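Long-range contacts in beta-galactosidase (Trichoderma reesei, PDB 3OG2), which probably splits off terminal non-reducing beta-D-galactose units from beta-D-galactosides by hydrolysis: residues N607-L612 with P645-P650; E899-L904 with S979-G984; V602-N607 with A625-E630; D351-R356 with G586-R591. One frame throughout, in Å; residues are numbered along the deposited sequence.

In the fold
Interaction 4 comes first along the chain. It closes a long loop of 229 residues and joins the loop before helix 357-370, in the family 35 barrel region, to the start of strand 589-596. Interactions 3 and 1 follow and close much shorter loops. Their segments alternate, so the two contacts cross, and they share Asn607. Interaction 3 lies in the mixed sheet; interaction 1 joins the loop leading into its strand 612-615 to the loop leaving strand 641-643. Interaction 2 opens after the others have closed. It pairs strand 900-908 with strand 981-982 and touches all three. Asp605 is a junction: it binds Arg591 of interaction 4 and Thr983 of interaction 2.

Interaction 1: N607-L612 with P645-P650; sequences NVTTPL and PAIEIP. With NAG (2-acetamido-2-deoxy-beta-D-glucopyranose), chain B.
Ile647 makes the largest share of this contact, with one branch to the backbone of Thr610 and the other to the Thr609 methyl. With CG1 anti to the carbonyl carbon (chi1 -57°), the longer branch rises to Thr610, its CD1 3.5 Å from Thr610 O. The other branch of Ile647, CG2, meets Thr609 CG2 at 3.9 Å. Thr609 CG2 also lies 3.7 Å from Ile647 O. On one flank, Ile649 CD1 approaches Asn607 O at 4.0 Å. On the other, Leu612 CG and Pro645 CG pack at 4.3 Å.

No direct hydrogen bond joins the two segments. One water takes that role, donating to Thr610 O and to Pro645 O, each 2.8 Å away. It gives each carbonyl a donor where the facing segment offers none.

Further out, other residues bear on these groups. Thr610 OG1 is anti to the backbone N (chi1 177°) and donates to a lone pair of Pro611 O. Thr610 CG2 is thereby turned to the Ile647 side. Phe606 packs against Ile647. Glu648 O is hydrogen-bonded to Tyr900 OH, and Pro650 rests on Pro980. CB of Asn607 points away from the facing segment, and its ND2 is bonded to C1 of the NAG at 1.4 Å, the start of an N-linked glycan.

The two segments run in nearly opposite directions, 168° apart. Leu612 bonds through its backbone to Ala643, where strands 612-615 and 641-643 pair. Beyond that point the two chains form the splayed end of an antiparallel strand pair, held by aliphatic side chains and a water.

Interaction 2: E899-L904 with S979-G984; sequences EYDIPL and SPILTG
Tyr900 and Leu982 face each other as an antiparallel non-hydrogen-bonded pair, next to the hydrogen-bonded pair Asp901 and Ile981. Three backbone bonds hold the strands. Asp901 N donates to Ile981 O at 2.8 Å, and Ile981 N returns a bond to Asp901 O at 2.9 Å. Thr983 N donates to Glu899 O at 2.9 Å. A water bridges Glu899 O and Thr983 O, donating to both.

The apolar contacts centre on the Tyr900 ring. Leu982 CD1 sits over one face, 4.0 Å from the centroid and 30° off the normal, a CH-pi contact. CG anti to the backbone N (chi1 -176°) and chi2 of 66° carry CD1 there. Pro980 CB lies 3.9 Å from Tyr900 CD1 and equally close to Ile902 CG1.

Polar side-chain ends bind outside the pair. Tyr900 OH is hydrogen-bonded to Glu648 O, and Thr983 OG1 to Asp605 OD2. An alanine at Tyr900 would probably leave Glu648 O without its hydroxyl partner and open a gap beside Leu982 and Pro980.

The chemistry thus divides the work. Main-chain bonds set the register, while the tyrosine adds an apolar face and a polar tip that ties this strand pair to the loop after strand 641-643.

Interaction 3: V602-N607 with A625-E630; sequences VQADFN and AVNGKE. With NAG (2-acetamido-2-deoxy-beta-D-glucopyranose), chain B.
Val602 and Val626 form a parallel bridge, in which Val602 N donates to Ala625 O at 2.9 Å and Asn627 N to Val602 O at 2.8 Å, the latter nearly straight (172°).

Asn627 extends the pairing with its side chain. Its OD1 accepts from Ala604 N at 2.8 Å, on a lone pair in the carbonyl plane. Its ND2 donates to Ala604 O, also at 2.8 Å, with the acceptor close to the amide plane. Two bonds to one residue fix the rotation of the amide, which acts much like a further peptide of the strand. An alanine at Asn627 would probably leave Ala604 N and O without these mates and weaken the hold of the turn on the strand.

Gln603 lays its bent chain across Asn627, the amide planes 45° apart, and gives its NE2 to Gly984 O. Val626 CG1 meets the edge of the Phe606 ring, 4.0 Å from CE2.

Asn627 and Gly628 are the central residues of a type I' turn that links strands 623-626 and 629-635. Strand 599-605 lies between strand 623-626 and the outermost strand 589-596. Phe606 N is hydrogen-bonded to Leu982 O, which joins the end of this strand to strand 981-982.

Interaction 4: D351-R356 with G586-R591; sequences DRRIDR and GGYLIR. With NAG (2-acetamido-2-deoxy-beta-D-glucopyranose), chain B; NAG (2-acetamido-2-deoxy-beta-D-glucopyranose), chain C.
Ile354 lies over one face of the Tyr588 ring, and this is the tightly packed part of the contact. Ile354 CG1 stands 3.9 Å from the ring centroid, 29° off the normal, in a CH-pi contact. Ile354 CD1 goes on to Leu589 CD1 at 3.7 Å, the side chains crossing at about a right angle. The tyrosine tip is held too: Ile354 N donates to Tyr588 OH at 2.9 Å, almost straight (170°).

The looser side is made of water and sugar. One water lies in the ring plane, 2.7 Å from Tyr588 OH. A second donates to Ile354 O and Tyr588 O and also binds O6 of the Asn607-linked NAG. O5 of that sugar sits at the ring edge, 3.3 Å from Tyr588 CD1.

Within segment 351-356 charges pair. Arg353 grips Asp351 OD2 through NE (2.8 Å) and NH2, and Asp351 OD1 accepts from Arg353 N in an Asx turn. Asp355 pairs with Arg349.

Tyr588 and Leu589 together face Asp605 in a classic beta bulge. At this start of the outermost strand 589-596 they meet the loop before helix 357-370, so the contact is an interface between the TIM-barrel region and domain 3, flanked by an N-glycan.

Interaction 1: N607-L612 with P645-P650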
# COMPACT_ATOMS: atom_id res chain seq x y z
N ASN A 607 2.73 18.50 13.36
CA ASN A 607 2.34 19.23 12.15
C ASN A 607 1.59 20.52 12.53
O ASN A 607 1.40 21.38 11.64
CB ASN A 607 1.51 18.42 11.18
CG ASN A 607 0.11 18.10 11.71
OD1 ASN A 607 -0.11 18.03 12.92
ND2 ASN A 607 -0.82 17.93 10.77
N VAL A 608 1.21 20.65 13.79
CA VAL A 608 0.55 21.83 14.31
C VAL A 608 1.07 21.99 15.73
O VAL A 608 1.60 21.08 16.39
CB VAL A 608 -0.97 21.72 14.34
CG1 VAL A 608 -1.50 21.60 12.94
CG2 VAL A 608 -1.43 20.57 15.24
N THR A 609 0.90 23.18 16.31
CA THR A 609 1.37 23.30 17.70
C THR A 609 0.41 22.52 18.58
O THR A 609 -0.80 22.36 18.37
CB THR A 609 1.54 24.75 18.10
OG1 THR A 609 0.24 25.28 17.95
CG2 THR A 609 2.48 25.44 17.13
N THR A 610 0.96 21.97 19.67
CA THR A 610 0.23 21.19 20.67
C THR A 610 1.09 21.06 21.90
O THR A 610 2.30 20.97 21.73
CB THR A 610 -0.12 19.81 20.09
OG1 THR A 610 -0.78 19.03 21.10
CG2 THR A 610 1.15 19.05 19.67
N PRO A 611 0.51 20.97 23.08
CA PRO A 611 1.26 20.48 24.22
C PRO A 611 1.40 18.98 24.11
O PRO A 611 0.76 18.31 23.28
CB PRO A 611 0.39 20.80 25.45
CG PRO A 611 -0.96 21.11 24.90
CD PRO A 611 -0.89 21.30 23.43
N LEU A 612 2.22 18.40 24.95
CA LEU A 612 2.31 16.95 25.11
C LEU A 612 2.03 16.67 26.58
O LEU A 612 2.68 17.26 27.44
CB LEU A 612 3.70 16.38 24.83
CG LEU A 612 4.17 16.20 23.42
CD1 LEU A 612 5.52 15.50 23.46
CD2 LEU A 612 3.12 15.45 22.58
N PRO A 645 6.88 21.46 24.02
CA PRO A 645 8.04 21.49 23.12
C PRO A 645 7.90 22.62 22.11
O PRO A 645 6.82 23.03 21.65
CB PRO A 645 8.00 20.13 22.42
CG PRO A 645 6.63 19.61 22.65
CD PRO A 645 6.12 20.21 23.93
N ALA A 646 9.06 23.13 21.70
CA ALA A 646 9.14 24.14 20.65
C ALA A 646 8.59 23.53 19.37
O ALA A 646 8.97 22.43 18.99
CB ALA A 646 10.58 24.59 20.42
N ILE A 647 7.66 24.22 18.74
CA ILE A 647 7.13 23.80 17.44
C ILE A 647 7.04 25.03 16.55
O ILE A 647 6.16 25.86 16.75
CB ILE A 647 5.75 23.12 17.56
CG1 ILE A 647 5.81 21.90 18.50
CG2 ILE A 647 5.17 22.79 16.18
CD1 ILE A 647 4.45 21.47 18.98
N GLU A 648 7.96 25.18 15.63
CA GLU A 648 7.87 26.25 14.63
C GLU A 648 7.56 25.57 13.31
O GLU A 648 8.29 24.62 12.93
CB GLU A 648 9.20 26.96 14.57
CG GLU A 648 9.68 27.45 15.94
CD GLU A 648 9.36 28.94 16.00
OE1 GLU A 648 10.30 29.76 16.16
OE2 GLU A 648 8.14 29.15 15.86
N ILE A 649 6.52 25.99 12.61
CA ILE A 649 6.23 25.44 11.27
C ILE A 649 6.60 26.54 10.27
O ILE A 649 5.93 27.59 10.23
CB ILE A 649 4.76 25.02 11.15
CG1 ILE A 649 4.34 24.04 12.26
CG2 ILE A 649 4.40 24.49 9.76
CD1 ILE A 649 5.11 22.73 12.26
N PRO A 650 7.68 26.39 9.52
CA PRO A 650 8.15 27.51 8.69
C PRO A 650 7.38 27.58 7.38
O PRO A 650 6.76 26.61 6.98
CB PRO A 650 9.61 27.14 8.42
CG PRO A 650 9.58 25.62 8.41
CD PRO A 650 8.58 25.21 9.46
C1 NAG B . -2.18 17.81 11.17
C2 NAG B . -3.06 18.21 9.95
C3 NAG B . -4.54 18.03 10.29
C4 NAG B . -4.76 16.53 10.70
C5 NAG B . -3.77 16.18 11.84
C6 NAG B . -3.81 14.68 12.14
C7 NAG B . -1.98 20.07 8.79
C8 NAG B . -1.90 21.56 8.65
N2 NAG B . -2.85 19.62 9.69
O3 NAG B . -5.27 18.25 9.07
O4 NAG B . -6.06 16.44 11.27
O5 NAG B . -2.45 16.41 11.36
O6 NAG B . -3.09 14.47 13.35
O7 NAG B . -1.20 19.29 8.21
O HOH W 1 4.22 22.74 22.61

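Interaction 2: E899-L904 with S979-G984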
# COMPACT_ATOMS: atom_id res chain seq x y z
N GLU A 899 15.37 18.73 10.16
CA GLU A 899 14.36 19.06 11.16
C GLU A 899 12.95 18.83 10.71
O GLU A 899 12.09 18.67 11.60
CB GLU A 899 14.50 20.54 11.62
CG GLU A 899 15.89 20.86 12.16
CD GLU A 899 17.00 21.09 11.15
OE1 GLU A 899 16.79 21.49 9.98
OE2 GLU A 899 18.20 20.86 11.50
N TYR A 900 12.68 18.82 9.40
CA TYR A 900 11.31 18.77 8.93
C TYR A 900 11.15 17.72 7.83
O TYR A 900 12.04 17.56 6.99
CB TYR A 900 10.87 20.12 8.27
CG TYR A 900 10.88 21.21 9.33
CD1 TYR A 900 9.72 21.43 10.07
CD2 TYR A 900 11.99 21.96 9.58
CE1 TYR A 900 9.67 22.42 11.07
CE2 TYR A 900 11.99 22.94 10.56
CZ TYR A 900 10.83 23.15 11.28
OH TYR A 900 10.82 24.12 12.26
N ASP A 901 9.98 17.10 7.85
CA ASP A 901 9.52 16.24 6.73
C ASP A 901 8.67 17.14 5.85
O ASP A 901 7.58 17.59 6.28
CB ASP A 901 8.76 15.08 7.33
CG ASP A 901 8.12 14.14 6.34
OD1 ASP A 901 8.23 14.37 5.12
OD2 ASP A 901 7.48 13.15 6.77
N ILE A 902 9.08 17.39 4.63
CA ILE A 902 8.38 18.30 3.72
C ILE A 902 8.08 17.52 2.46
O ILE A 902 8.93 17.45 1.56
CB ILE A 902 9.21 19.56 3.38
CG1 ILE A 902 9.64 20.32 4.64
CG2 ILE A 902 8.46 20.44 2.41
CD1 ILE A 902 10.77 21.32 4.45
N PRO A 903 6.92 16.91 2.31
CA PRO A 903 6.58 16.19 1.08
C PRO A 903 6.53 17.07 -0.16
O PRO A 903 5.92 18.12 -0.13
CB PRO A 903 5.19 15.62 1.40
CG PRO A 903 5.16 15.56 2.90
CD PRO A 903 5.88 16.81 3.35
N LEU A 904 7.18 16.59 -1.23
CA LEU A 904 7.23 17.34 -2.50
C LEU A 904 6.56 16.56 -3.61
O LEU A 904 6.65 15.31 -3.64
CB LEU A 904 8.68 17.62 -2.91
CG LEU A 904 9.37 18.64 -1.97
CD1 LEU A 904 10.82 18.81 -2.45
CD2 LEU A 904 8.64 19.97 -1.93
N SER A 979 2.46 21.02 4.01
CA SER A 979 2.87 21.76 5.21
C SER A 979 4.01 21.04 5.92
O SER A 979 3.92 19.80 6.15
CB SER A 979 1.62 21.90 6.10
OG SER A 979 1.92 22.71 7.25
N PRO A 980 5.07 21.75 6.29
CA PRO A 980 6.21 21.05 6.90
C PRO A 980 5.86 20.40 8.23
O PRO A 980 5.16 21.00 9.05
CB PRO A 980 7.25 22.16 7.15
CG PRO A 980 6.59 23.44 6.86
CD PRO A 980 5.31 23.19 6.16
N ILE A 981 6.38 19.20 8.44
CA ILE A 981 6.15 18.52 9.72
C ILE A 981 7.45 18.48 10.51
O ILE A 981 8.43 17.94 10.04
CB ILE A 981 5.67 17.06 9.44
CG1 ILE A 981 4.36 17.15 8.63
CG2 ILE A 981 5.58 16.27 10.73
CD1 ILE A 981 4.23 15.97 7.69
N LEU A 982 7.43 19.06 11.70
CA LEU A 982 8.61 18.99 12.55
C LEU A 982 8.79 17.55 12.99
O LEU A 982 7.82 16.97 13.52
CB LEU A 982 8.38 19.92 13.75
CG LEU A 982 9.58 20.06 14.70
CD1 LEU A 982 10.75 20.74 14.03
CD2 LEU A 982 9.15 20.82 15.95
N THR A 983 9.97 16.96 12.72
CA THR A 983 10.06 15.51 12.74
C THR A 983 11.15 14.97 13.65
O THR A 983 12.25 15.54 13.76
CB THR A 983 10.24 14.96 11.29
OG1 THR A 983 10.14 13.54 11.34
CG2 THR A 983 11.64 15.25 10.75
N GLY A 984 10.83 13.82 14.27
CA GLY A 984 11.73 13.05 15.12
C GLY A 984 12.12 11.75 14.43
O GLY A 984 12.62 10.87 15.10
O HOH W 2 12.88 18.30 14.29

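Interaction 3: V602-N607 with A625-E630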
# COMPACT_ATOMS: atom_id res chain seq x y z
N VAL A 602 11.45 11.08 24.11
CA VAL A 602 10.35 10.82 23.20
C VAL A 602 10.78 11.27 21.79
O VAL A 602 11.30 12.38 21.66
CB VAL A 602 9.13 11.63 23.65
CG1 VAL A 602 7.94 11.34 22.73
CG2 VAL A 602 8.78 11.35 25.12
N GLN A 603 10.50 10.45 20.80
CA GLN A 603 10.62 10.89 19.43
C GLN A 603 9.23 11.14 18.86
O GLN A 603 8.40 10.23 18.97
CB GLN A 603 11.36 9.81 18.60
CG GLN A 603 12.81 9.61 19.06
CD GLN A 603 13.69 10.84 18.92
OE1 GLN A 603 14.34 11.25 19.92
NE2 GLN A 603 13.77 11.42 17.72
N ALA A 604 9.01 12.31 18.31
CA ALA A 604 7.66 12.73 17.95
C ALA A 604 7.68 13.61 16.69
O ALA A 604 8.72 14.23 16.44
CB ALA A 604 7.07 13.53 19.08
N ASP A 605 6.57 13.65 16.00
CA ASP A 605 6.40 14.60 14.90
C ASP A 605 5.23 15.53 15.23
O ASP A 605 4.25 15.11 15.86
CB ASP A 605 6.10 13.94 13.56
CG ASP A 605 7.30 13.19 13.00
OD1 ASP A 605 8.17 12.72 13.75
OD2 ASP A 605 7.38 13.06 11.72
N PHE A 606 5.37 16.78 14.81
CA PHE A 606 4.37 17.78 15.04
C PHE A 606 4.01 18.51 13.74
O PHE A 606 4.87 19.05 13.05
CB PHE A 606 4.90 18.84 16.02
CG PHE A 606 5.32 18.21 17.33
CD1 PHE A 606 4.36 17.88 18.28
CD2 PHE A 606 6.67 17.98 17.59
CE1 PHE A 606 4.71 17.32 19.50
CE2 PHE A 606 7.02 17.41 18.82
CZ PHE A 606 6.07 17.07 19.76
N ASN A 607 2.73 18.50 13.36
CA ASN A 607 2.34 19.23 12.15
C ASN A 607 1.59 20.52 12.53
O ASN A 607 1.40 21.38 11.64
CB ASN A 607 1.51 18.42 11.18
CG ASN A 607 0.11 18.10 11.71
OD1 ASN A 607 -0.11 18.03 12.92
ND2 ASN A 607 -0.82 17.93 10.77
N ALA A 625 12.90 14.57 27.53
CA ALA A 625 13.45 15.14 26.31
C ALA A 625 12.48 14.82 25.16
O ALA A 625 11.88 13.72 25.17
CB ALA A 625 14.82 14.57 25.96
N VAL A 626 12.38 15.72 24.20
CA VAL A 626 11.57 15.51 22.98
C VAL A 626 12.50 15.73 21.78
O VAL A 626 13.10 16.80 21.71
CB VAL A 626 10.31 16.38 22.94
CG1 VAL A 626 9.56 16.24 21.62
CG2 VAL A 626 9.37 16.03 24.12
N ASN A 627 12.67 14.76 20.94
CA ASN A 627 13.53 14.88 19.73
C ASN A 627 14.90 15.41 20.10
O ASN A 627 15.47 16.27 19.46
CB ASN A 627 12.89 15.75 18.66
CG ASN A 627 11.59 15.11 18.19
OD1 ASN A 627 11.33 13.95 18.41
ND2 ASN A 627 10.76 15.91 17.50
N GLY A 628 15.40 14.84 21.20
CA GLY A 628 16.78 15.12 21.59
C GLY A 628 16.94 16.41 22.38
O GLY A 628 18.09 16.74 22.69
N LYS A 629 15.89 17.14 22.69
CA LYS A 629 16.05 18.41 23.38
C LYS A 629 15.38 18.30 24.75
O LYS A 629 14.18 18.01 24.86
CB LYS A 629 15.36 19.53 22.58
CG LYS A 629 15.88 19.96 21.22
CD LYS A 629 15.01 21.04 20.60
CE LYS A 629 15.02 22.41 21.25
NZ LYS A 629 13.88 23.31 20.87
N GLU A 630 16.14 18.51 25.81
CA GLU A 630 15.57 18.45 27.15
C GLU A 630 14.55 19.57 27.30
O GLU A 630 14.73 20.64 26.75
CB GLU A 630 16.65 18.52 28.24
CG GLU A 630 16.10 17.89 29.53
CD GLU A 630 16.62 18.44 30.83
OE1 GLU A 630 17.83 18.77 30.83
OE2 GLU A 630 15.87 18.54 31.84
C1 NAG B . -2.18 17.81 11.17
C2 NAG B . -3.06 18.21 9.95
C3 NAG B . -4.54 18.03 10.29
C4 NAG B . -4.76 16.53 10.70
C5 NAG B . -3.77 16.18 11.84
C6 NAG B . -3.81 14.68 12.14
C7 NAG B . -1.98 20.07 8.79
C8 NAG B . -1.90 21.56 8.65
N2 NAG B . -2.85 19.62 9.69
O3 NAG B . -5.27 18.25 9.07
O4 NAG B . -6.06 16.44 11.27
O5 NAG B . -2.45 16.41 11.36
O6 NAG B . -3.09 14.47 13.35
O7 NAG B . -1.20 19.29 8.21
O HOH W 3 14.18 12.79 22.74

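Interaction 4: D351-R356 with G586-R591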
# COMPACT_ATOMS: atom_id res chain seq x y z
N ASP A 351 2.63 9.84 0.18
CA ASP A 351 3.74 10.70 0.65
C ASP A 351 4.03 10.47 2.15
O ASP A 351 4.82 11.24 2.73
CB ASP A 351 3.46 12.14 0.29
CG ASP A 351 2.30 12.74 1.05
OD1 ASP A 351 1.74 12.11 1.97
OD2 ASP A 351 1.90 13.91 0.74
N ARG A 352 3.43 9.47 2.75
CA ARG A 352 3.65 8.94 4.11
C ARG A 352 2.95 9.81 5.17
O ARG A 352 3.14 9.56 6.38
CB ARG A 352 5.12 8.63 4.47
CG ARG A 352 5.82 7.90 3.32
CD ARG A 352 7.29 7.60 3.62
NE ARG A 352 7.96 8.80 4.08
CZ ARG A 352 8.32 9.84 3.35
NH1 ARG A 352 8.12 9.84 2.02
NH2 ARG A 352 8.90 10.87 3.97
N ARG A 353 2.12 10.76 4.76
CA ARG A 353 1.40 11.56 5.77
C ARG A 353 0.28 10.71 6.40
O ARG A 353 -0.34 9.88 5.73
CB ARG A 353 0.79 12.84 5.19
CG ARG A 353 1.86 13.90 4.89
CD ARG A 353 1.17 15.14 4.33
NE ARG A 353 0.59 14.95 3.02
CZ ARG A 353 -0.59 15.36 2.56
NH1 ARG A 353 -1.49 16.05 3.27
NH2 ARG A 353 -0.93 15.08 1.30
N ILE A 354 0.05 11.01 7.69
CA ILE A 354 -0.95 10.29 8.49
C ILE A 354 -1.97 11.26 9.04
O ILE A 354 -2.40 11.24 10.19
CB ILE A 354 -0.25 9.51 9.62
CG1 ILE A 354 0.66 10.40 10.49
CG2 ILE A 354 0.51 8.35 8.99
CD1 ILE A 354 1.10 9.70 11.75
N ASP A 355 -2.43 12.16 8.15
CA ASP A 355 -3.47 13.10 8.51
C ASP A 355 -4.86 12.59 8.19
O ASP A 355 -5.83 13.16 8.71
CB ASP A 355 -3.23 14.41 7.74
CG ASP A 355 -3.41 14.13 6.25
OD1 ASP A 355 -2.70 13.35 5.64
OD2 ASP A 355 -4.36 14.67 5.58
N ARG A 356 -5.05 11.55 7.39
CA ARG A 356 -6.45 11.12 7.08
C ARG A 356 -7.12 10.64 8.35
O ARG A 356 -6.49 9.95 9.19
CB ARG A 356 -6.46 9.98 6.07
CG ARG A 356 -6.05 10.51 4.67
CD ARG A 356 -5.95 9.32 3.70
NE ARG A 356 -6.03 9.79 2.31
CZ ARG A 356 -5.49 9.19 1.27
NH1 ARG A 356 -4.76 8.08 1.40
NH2 ARG A 356 -5.66 9.72 0.05
N GLY A 586 -1.31 14.06 22.69
CA GLY A 586 -0.83 15.16 21.89
C GLY A 586 0.15 14.65 20.85
O GLY A 586 0.84 13.62 21.02
N GLY A 587 0.24 15.39 19.76
CA GLY A 587 1.24 15.12 18.73
C GLY A 587 0.61 14.55 17.48
O GLY A 587 -0.36 13.80 17.52
N TYR A 588 1.24 14.86 16.33
CA TYR A 588 0.84 14.28 15.06
C TYR A 588 1.29 12.83 14.93
O TYR A 588 0.64 12.01 14.26
CB TYR A 588 1.45 15.12 13.98
CG TYR A 588 1.44 14.62 12.56
CD1 TYR A 588 0.33 14.72 11.71
CD2 TYR A 588 2.62 14.08 12.05
CE1 TYR A 588 0.36 14.27 10.40
CE2 TYR A 588 2.68 13.64 10.74
CZ TYR A 588 1.54 13.73 9.94
OH TYR A 588 1.61 13.30 8.63
N LEU A 589 2.40 12.50 15.59
CA LEU A 589 2.91 11.15 15.63
C LEU A 589 3.81 11.01 16.87
O LEU A 589 4.67 11.88 17.07
CB LEU A 589 3.75 10.81 14.39
CG LEU A 589 4.40 9.43 14.35
CD1 LEU A 589 3.35 8.29 14.39
CD2 LEU A 589 5.22 9.29 13.07
N ILE A 590 3.64 9.95 17.65
CA ILE A 590 4.67 9.55 18.60
C ILE A 590 5.32 8.30 18.06
O ILE A 590 4.65 7.30 17.85
CB ILE A 590 4.09 9.31 20.00
CG1 ILE A 590 3.40 10.58 20.50
CG2 ILE A 590 5.18 8.78 20.92
CD1 ILE A 590 4.33 11.77 20.76
N ARG A 591 6.61 8.42 17.75
CA ARG A 591 7.33 7.32 17.14
C ARG A 591 7.85 6.35 18.17
O ARG A 591 7.79 5.13 17.92
CB ARG A 591 8.55 7.86 16.34
CG ARG A 591 8.11 8.69 15.13
CD ARG A 591 9.40 9.31 14.47
NE ARG A 591 8.93 10.09 13.33
CZ ARG A 591 8.66 9.57 12.14
NH1 ARG A 591 8.87 8.29 11.84
NH2 ARG A 591 8.19 10.40 11.21
C1 NAG B . -2.18 17.81 11.17
C2 NAG B . -3.06 18.21 9.95
C3 NAG B . -4.54 18.03 10.29
C4 NAG B . -4.76 16.53 10.70
C5 NAG B . -3.77 16.18 11.84
C6 NAG B . -3.81 14.68 12.14
C7 NAG B . -1.98 20.07 8.79
C8 NAG B . -1.90 21.56 8.65
N2 NAG B . -2.85 19.62 9.69
O3 NAG B . -5.27 18.25 9.07
O4 NAG B . -6.06 16.44 11.27
O5 NAG B . -2.45 16.41 11.36
O6 NAG B . -3.09 14.47 13.35
O7 NAG B . -1.20 19.29 8.21
C1 NAG C . -6.96 15.69 10.53
C2 NAG C . -8.13 15.37 11.44
C3 NAG C . -9.25 14.68 10.68
C4 NAG C . -9.64 15.54 9.46
C5 NAG C . -8.38 15.81 8.62
C6 NAG C . -8.63 16.75 7.46
C7 NAG C . -7.33 14.89 13.72
C8 NAG C . -6.62 13.91 14.60
N2 NAG C . -7.66 14.46 12.50
O3 NAG C . -10.34 14.44 11.51
O4 NAG C . -10.55 14.77 8.68
O5 NAG C . -7.44 16.49 9.47
O6 NAG C . -9.26 17.95 7.89
O7 NAG C . -7.46 16.08 14.06
O HOH W 4 4.09 12.54 7.88
O HOH W 5 -1.87 11.89 13.05